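Local coordinates for protein restriction endonuclease THAI (Thermoplasma acidophilum, PDB 3NDH) that recognises a specific DNA sequence, intercalating into the duplex without flipping bases, and as a restriction endonuclease cleaves it, at residues S97-P109 with R133-S145. Numbering follows the deposited sequence. Where two conformers were deposited one is given.
Sequences SPISIKTITGKEP and RFDLILVHINWSS. With NA (sodium ion), chain E; nucleotides of chain C.
In the metal and DNA-phosphate site of this ThaI endonuclease of the PDDEXK clan, strand 97-105 pairs in parallel with strand 135-141. Ser-100 N donates to Asp-135 O at 2.9 Å, and Ile-137 N returns a bond to Ser-100 O. The ladder continues until Gly-106 N meets Ile-141 O. The N-H groups of Thr-103 and Thr-105 are not used in the ladder and bind phosphates of DG8 and DA9 of the DNA. Thr-103 OG1 takes the crowded position between its backbone N and carbonyl carbon (chi1 71°) and donates to DG8 OP1 at 2.8 Å. Thr-105 OG1 donates to DA9 OP1 at 2.6 Å, and its CG2 lies against Ile-141 O. Ile-101 O binds the sodium ion at 2.2 Å; Asp-91 and a DNA phosphate also bind it. The two strands and helix 120-129 form a beta-alpha-beta crossover. The Lys-102 and Leu-136 side chains cross at about a right angle, with Lys-102 CG against Leu-136 CD1. Lys-102 NZ bonds to Lys-113 O and, through a sodium-bound water, reaches DG8 OP2. Where strand 97-105 ends, the His-140 ring of the partner strand meets the loop 106-109. Its NE2 donates to Gly-106 O at 2.6 Å; the oxygen lies near the ring plane, while the donor is tilted 29° from the carbonyl plane. Pro-109 CD sits over the centre of one ring face in a CH-pi contact, 3.6 Å from the centroid. At the other end, Pro-98 CG meets Phe-134 CD1 at 3.5 Å, and one water joins Pro-98 O to Asp-135 N.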
loop_
_atom_site.group_PDB
_atom_site.type_symbol
_atom_site.label_atom_id
_atom_site.label_comp_id
_atom_site.label_asym_id
_atom_site.label_seq_id
_atom_site.Cartn_x
_atom_site.Cartn_y
_atom_site.Cartn_z
ATOM N N SER A 97 -18.542 16.969 4.875
ATOM C CA SER A 97 -19.257 15.707 5.047
ATOM C C SER A 97 -18.339 14.525 4.679
ATOM O O SER A 97 -17.812 14.498 3.579
ATOM C CB SER A 97 -20.496 15.693 4.173
ATOM O OG SER A 97 -21.273 14.552 4.464
ATOM N N PRO A 98 -18.191 13.535 5.576
ATOM C CA PRO A 98 -17.236 12.454 5.344
ATOM C C PRO A 98 -17.676 11.465 4.259
ATOM O O PRO A 98 -18.859 11.129 4.147
ATOM C CB PRO A 98 -17.132 11.767 6.715
ATOM C CG PRO A 98 -18.364 12.125 7.433
ATOM C CD PRO A 98 -18.904 13.391 6.861
ATOM N N ILE A 99 -16.700 10.983 3.494
ATOM C CA ILE A 99 -16.935 10.004 2.438
ATOM C C ILE A 99 -15.905 8.870 2.570
ATOM O O ILE A 99 -14.727 9.118 2.746
ATOM C CB ILE A 99 -16.824 10.636 1.028
ATOM C CG1 ILE A 99 -17.854 11.752 0.809
ATOM C CG2 ILE A 99 -16.969 9.557 -0.066
ATOM C CD1 ILE A 99 -17.638 12.563 -0.437
ATOM N N SER A 100 -16.393 7.640 2.483
ATOM C CA SER A 100 -15.590 6.443 2.352
ATOM C C SER A 100 -15.507 6.107 0.872
ATOM O O SER A 100 -16.514 6.122 0.190
ATOM C CB SER A 100 -16.307 5.313 3.072
ATOM O OG SER A 100 -15.714 4.064 2.790
ATOM N N ILE A 101 -14.309 5.838 0.374
ATOM C CA ILE A 101 -14.095 5.384 -0.986
ATOM C C ILE A 101 -13.588 3.947 -0.965
ATOM O O ILE A 101 -12.692 3.598 -0.167
ATOM C CB ILE A 101 -13.050 6.290 -1.686
ATOM C CG1 ILE A 101 -13.597 7.701 -1.836
ATOM C CG2 ILE A 101 -12.657 5.732 -3.042
ATOM C CD1 ILE A 101 -12.531 8.767 -2.088
ATOM N N LYS A 102 -14.185 3.093 -1.794
ATOM C CA LYS A 102 -13.730 1.710 -1.904
ATOM C C LYS A 102 -13.678 1.285 -3.350
ATOM O O LYS A 102 -14.507 1.688 -4.163
ATOM C CB LYS A 102 -14.597 0.752 -1.089
ATOM C CG LYS A 102 -14.469 1.042 0.412
ATOM C CD LYS A 102 -15.099 0.039 1.297
ATOM C CE LYS A 102 -14.802 0.367 2.757
ATOM N NZ LYS A 102 -13.398 0.107 3.236
ATOM N N THR A 103 -12.655 0.501 -3.679
ATOM C CA THR A 103 -12.482 0.004 -5.021
ATOM C C THR A 103 -12.319 -1.512 -4.973
ATOM O O THR A 103 -11.758 -2.082 -4.022
ATOM C CB THR A 103 -11.275 0.688 -5.716
ATOM O OG1 THR A 103 -10.038 0.231 -5.142
ATOM C CG2 THR A 103 -11.403 2.227 -5.645
ATOM N N ILE A 104 -12.829 -2.171 -6.015
ATOM C CA ILE A 104 -12.866 -3.624 -6.040
ATOM C C ILE A 104 -12.954 -4.100 -7.482
ATOM O O ILE A 104 -13.728 -3.530 -8.277
ATOM C CB ILE A 104 -14.041 -4.152 -5.168
ATOM C CG1 ILE A 104 -13.994 -5.668 -4.999
ATOM C CG2 ILE A 104 -15.382 -3.732 -5.738
ATOM C CD1 ILE A 104 -12.933 -6.115 -4.045
ATOM N N THR A 105 -12.147 -5.104 -7.807
ATOM C CA THR A 105 -12.131 -5.701 -9.136
ATOM C C THR A 105 -12.832 -7.056 -9.142
ATOM O O THR A 105 -12.628 -7.885 -8.251
ATOM C CB THR A 105 -10.696 -5.850 -9.640
ATOM O OG1 THR A 105 -10.050 -4.572 -9.634
ATOM C CG2 THR A 105 -10.686 -6.373 -11.064
ATOM N N GLY A 106 -13.633 -7.292 -10.168
ATOM C CA GLY A 106 -14.272 -8.600 -10.331
ATOM C C GLY A 106 -15.529 -8.494 -11.136
ATOM O O GLY A 106 -16.018 -7.402 -11.366
ATOM N N LYS A 107 -16.059 -9.638 -11.572
ATOM C CA LYS A 107 -17.328 -9.694 -12.317
ATOM C C LYS A 107 -18.444 -9.055 -11.489
ATOM O O LYS A 107 -19.260 -8.283 -12.001
ATOM C CB LYS A 107 -17.673 -11.155 -12.649
ATOM C CG LYS A 107 -18.996 -11.378 -13.386
ATOM C CD LYS A 107 -19.369 -12.854 -13.395
ATOM C CE LYS A 107 -20.739 -13.096 -14.030
ATOM N NZ LYS A 107 -21.855 -12.526 -13.220
ATOM N N GLU A 108 -18.491 -9.410 -10.211
ATOM C CA GLU A 108 -19.242 -8.621 -9.244
ATOM C C GLU A 108 -18.360 -8.387 -8.022
ATOM O O GLU A 108 -17.477 -9.201 -7.732
ATOM C CB GLU A 108 -20.544 -9.312 -8.834
ATOM C CG GLU A 108 -21.594 -9.404 -9.943
ATOM C CD GLU A 108 -22.260 -8.076 -10.291
ATOM O OE1 GLU A 108 -21.905 -7.025 -9.713
ATOM O OE2 GLU A 108 -23.155 -8.088 -11.162
ATOM N N PRO A 109 -18.583 -7.265 -7.312
ATOM C CA PRO A 109 -17.831 -7.006 -6.089
ATOM C C PRO A 109 -18.008 -8.125 -5.068
ATOM O O PRO A 109 -19.122 -8.618 -4.876
ATOM C CB PRO A 109 -18.457 -5.713 -5.569
ATOM C CG PRO A 109 -18.996 -5.057 -6.742
ATOM C CD PRO A 109 -19.525 -6.162 -7.592
ATOM N N ARG A 133 -22.058 4.594 8.914
ATOM C CA ARG A 133 -22.216 6.019 9.209
ATOM C C ARG A 133 -21.941 6.954 8.029
ATOM O O ARG A 133 -22.430 8.086 8.017
ATOM C CB ARG A 133 -21.298 6.416 10.364
ATOM C CG ARG A 133 -21.710 5.873 11.707
ATOM C CD ARG A 133 -20.836 6.498 12.799
ATOM N NE ARG A 133 -19.460 6.014 12.750
ATOM C CZ ARG A 133 -18.457 6.486 13.495
ATOM N NH1 ARG A 133 -18.656 7.484 14.352
ATOM N NH2 ARG A 133 -17.244 5.961 13.381
ATOM N N PHE A 134 -21.159 6.507 7.050
ATOM C CA PHE A 134 -20.644 7.408 6.029
ATOM C C PHE A 134 -21.083 7.061 4.611
ATOM O O PHE A 134 -21.125 5.897 4.208
ATOM C CB PHE A 134 -19.107 7.418 6.113
ATOM C CG PHE A 134 -18.581 7.610 7.507
ATOM C CD1 PHE A 134 -18.911 8.739 8.230
ATOM C CD2 PHE A 134 -17.798 6.650 8.117
ATOM C CE1 PHE A 134 -18.440 8.928 9.529
ATOM C CE2 PHE A 134 -17.335 6.827 9.422
ATOM C CZ PHE A 134 -17.658 7.954 10.121
ATOM N N ASP A 135 -21.388 8.103 3.846
ATOM C CA ASP A 135 -21.589 7.985 2.395
ATOM C C ASP A 135 -20.423 7.247 1.772
ATOM O O ASP A 135 -19.279 7.478 2.153
ATOM C CB ASP A 135 -21.703 9.377 1.756
ATOM C CG ASP A 135 -23.009 10.083 2.086
ATOM O OD1 ASP A 135 -23.992 9.407 2.471
ATOM O OD2 ASP A 135 -23.030 11.329 1.949
ATOM N N LEU A 136 -20.738 6.361 0.834
ATOM C CA LEU A 136 -19.767 5.494 0.188
ATOM C C LEU A 136 -19.749 5.751 -1.314
ATOM O O LEU A 136 -20.799 5.810 -1.959
ATOM C CB LEU A 136 -20.142 4.038 0.462
ATOM C CG LEU A 136 -19.437 2.913 -0.286
ATOM C CD1 LEU A 136 -17.945 2.905 0.012
ATOM C CD2 LEU A 136 -20.063 1.573 0.085
ATOM N N ILE A 137 -18.540 5.946 -1.857
ATOM C CA ILE A 137 -18.293 5.894 -3.298
ATOM C C ILE A 137 -17.555 4.576 -3.550
ATOM O O ILE A 137 -16.439 4.374 -3.074
ATOM C CB ILE A 137 -17.464 7.074 -3.829
ATOM C CG1 ILE A 137 -18.221 8.391 -3.616
ATOM C CG2 ILE A 137 -17.148 6.877 -5.334
ATOM C CD1 ILE A 137 -17.384 9.646 -3.969
ATOM N N LEU A 138 -18.236 3.648 -4.230
ATOM C CA LEU A 138 -17.725 2.330 -4.547
ATOM C C LEU A 138 -17.445 2.233 -6.038
ATOM O O LEU A 138 -18.330 2.431 -6.831
ATOM C CB LEU A 138 -18.743 1.257 -4.135
ATOM C CG LEU A 138 -18.376 -0.193 -4.472
ATOM C CD1 LEU A 138 -17.240 -0.686 -3.636
ATOM C CD2 LEU A 138 -19.614 -1.101 -4.325
ATOM N N VAL A 139 -16.203 1.920 -6.398
ATOM C CA VAL A 139 -15.863 1.704 -7.796
ATOM C C VAL A 139 -15.702 0.217 -8.056
ATOM O O VAL A 139 -14.827 -0.445 -7.501
ATOM C CB VAL A 139 -14.559 2.407 -8.190
ATOM C CG1 VAL A 139 -14.402 2.366 -9.706
ATOM C CG2 VAL A 139 -14.518 3.840 -7.686
ATOM N N HIS A 140 -16.602 -0.296 -8.889
ATOM C CA HIS A 140 -16.566 -1.676 -9.327
ATOM C C HIS A 140 -15.861 -1.746 -10.675
ATOM O O HIS A 140 -16.389 -1.327 -11.685
ATOM C CB HIS A 140 -17.985 -2.214 -9.410
ATOM C CG HIS A 140 -18.091 -3.543 -10.066
ATOM N ND1 HIS A 140 -19.204 -3.930 -10.776
ATOM C CD2 HIS A 140 -17.229 -4.579 -10.114
ATOM C CE1 HIS A 140 -19.016 -5.152 -11.244
ATOM N NE2 HIS A 140 -17.825 -5.569 -10.858
ATOM N N ILE A 141 -14.648 -2.298 -10.630
ATOM C CA ILE A 141 -13.770 -2.405 -11.778
ATOM C C ILE A 141 -13.951 -3.791 -12.363
ATOM O O ILE A 141 -13.957 -4.784 -11.644
ATOM C CB ILE A 141 -12.309 -2.235 -11.351
ATOM C CG1 ILE A 141 -12.115 -0.938 -10.576
ATOM C CG2 ILE A 141 -11.346 -2.300 -12.544
ATOM C CD1 ILE A 141 -10.815 -0.918 -9.808
ATOM N N ASN A 142 -14.054 -3.863 -13.679
ATOM C CA ASN A 142 -14.304 -5.114 -14.380
ATOM C C ASN A 142 -13.655 -5.002 -15.746
ATOM O O ASN A 142 -14.321 -4.685 -16.714
ATOM C CB ASN A 142 -15.812 -5.359 -14.437
ATOM C CG ASN A 142 -16.180 -6.747 -14.881
ATOM O OD1 ASN A 142 -15.339 -7.655 -14.921
ATOM N ND2 ASN A 142 -17.464 -6.930 -15.212
ATOM N N TRP A 143 -12.338 -5.229 -15.815
ATOM C CA TRP A 143 -11.557 -4.930 -17.019
ATOM C C TRP A 143 -12.090 -5.701 -18.211
ATOM O O TRP A 143 -12.414 -6.895 -18.089
ATOM C CB TRP A 143 -10.070 -5.219 -16.799
ATOM C CG TRP A 143 -9.434 -4.258 -15.842
ATOM C CD1 TRP A 143 -8.957 -4.537 -14.606
ATOM C CD2 TRP A 143 -9.208 -2.868 -16.045
ATOM N NE1 TRP A 143 -8.440 -3.412 -14.023
ATOM C CE2 TRP A 143 -8.585 -2.370 -14.888
ATOM C CE3 TRP A 143 -9.467 -1.989 -17.092
ATOM C CZ2 TRP A 143 -8.230 -1.017 -14.743
ATOM C CZ3 TRP A 143 -9.086 -0.657 -16.950
ATOM C CH2 TRP A 143 -8.488 -0.196 -15.782
ATOM N N SER A 144 -12.235 -4.990 -19.336
ATOM C CA SER A 144 -12.746 -5.534 -20.594
ATOM C C SER A 144 -14.232 -5.870 -20.538
ATOM O O SER A 144 -14.762 -6.574 -21.417
ATOM C CB SER A 144 -11.931 -6.738 -21.092
ATOM O OG SER A 144 -10.590 -6.345 -21.353
ATOM N N SER A 145 -14.912 -5.355 -19.523
ATOM C CA SER A 145 -16.338 -5.567 -19.385
ATOM C C SER A 145 -16.994 -4.386 -18.654
ATOM O O SER A 145 -16.430 -3.296 -18.562
ATOM C CB SER A 145 -16.581 -6.922 -18.682
ATOM O OG SER A 145 -17.943 -7.312 -18.731
HETATM NA NA NA E . -11.301 3.571 1.550
ATOM P P DG C 8 -9.473 -0.084 -1.483
ATOM O OP1 DG C 8 -10.237 0.781 -2.416
ATOM O OP2 DG C 8 -10.129 -0.602 -0.253
ATOM O "O5'" DG C 8 -8.918 -1.329 -2.313
ATOM C "C5'" DG C 8 -8.702 -2.608 -1.703
ATOM C "C4'" DG C 8 -8.065 -3.552 -2.698
ATOM O "O4'" DG C 8 -7.457 -4.679 -2.022
ATOM C "C3'" DG C 8 -8.991 -4.151 -3.758
ATOM O "O3'" DG C 8 -8.229 -4.255 -4.974
ATOM C "C2'" DG C 8 -9.315 -5.515 -3.166
ATOM C "C1'" DG C 8 -7.970 -5.890 -2.570
ATOM N N9 DG C 8 -7.999 -6.882 -1.505
ATOM C C8 DG C 8 -8.944 -7.029 -0.516
ATOM N N7 DG C 8 -8.673 -8.000 0.310
ATOM C C5 DG C 8 -7.480 -8.532 -0.165
ATOM C C6 DG C 8 -6.687 -9.611 0.322
ATOM O O6 DG C 8 -6.899 -10.351 1.292
ATOM N N1 DG C 8 -5.546 -9.795 -0.455
ATOM C C2 DG C 8 -5.213 -9.045 -1.558
ATOM N N2 DG C 8 -4.065 -9.366 -2.172
ATOM N N3 DG C 8 -5.950 -8.056 -2.028
ATOM C C4 DG C 8 -7.056 -7.853 -1.284
ATOM P P DA C 9 -8.870 -4.906 -6.309
ATOM O OP1 DA C 9 -8.929 -3.851 -7.352
ATOM O OP2 DA C 9 -10.113 -5.660 -5.956
ATOM O "O5'" DA C 9 -7.742 -5.960 -6.718
ATOM C "C5'" DA C 9 -6.355 -5.584 -6.695
ATOM C "C4'" DA C 9 -5.455 -6.796 -6.843
ATOM O "O4'" DA C 9 -5.548 -7.648 -5.677
ATOM C "C3'" DA C 9 -5.732 -7.707 -8.038
ATOM O "O3'" DA C 9 -4.488 -8.206 -8.550
ATOM C "C2'" DA C 9 -6.565 -8.820 -7.420
ATOM C "C1'" DA C 9 -5.885 -8.975 -6.072
ATOM N N9 DA C 9 -6.718 -9.552 -5.015
ATOM C C8 DA C 9 -7.967 -9.132 -4.633
ATOM N N7 DA C 9 -8.461 -9.796 -3.614
ATOM C C5 DA C 9 -7.476 -10.726 -3.313
ATOM C C6 DA C 9 -7.384 -11.726 -2.322
ATOM N N6 DA C 9 -8.327 -11.958 -1.404
ATOM N N1 DA C 9 -6.268 -12.483 -2.301
ATOM C C2 DA C 9 -5.313 -12.245 -3.209
ATOM N N3 DA C 9 -5.281 -11.341 -4.183
ATOM C C4 DA C 9 -6.402 -10.601 -4.180
HETATM O O HOH W 1 -20.771 12.847 2.434
HETATM O O HOH W 2 -21.274 10.664 5.170
HETATM O O HOH W 3 -13.010 3.440 3.243
HETATM O O HOH W 4 -11.093 1.048 1.749
HETATM O O HOH W 5 -7.626 -4.501 -10.935
HETATM O O HOH W 6 -9.716 4.387 -0.093
#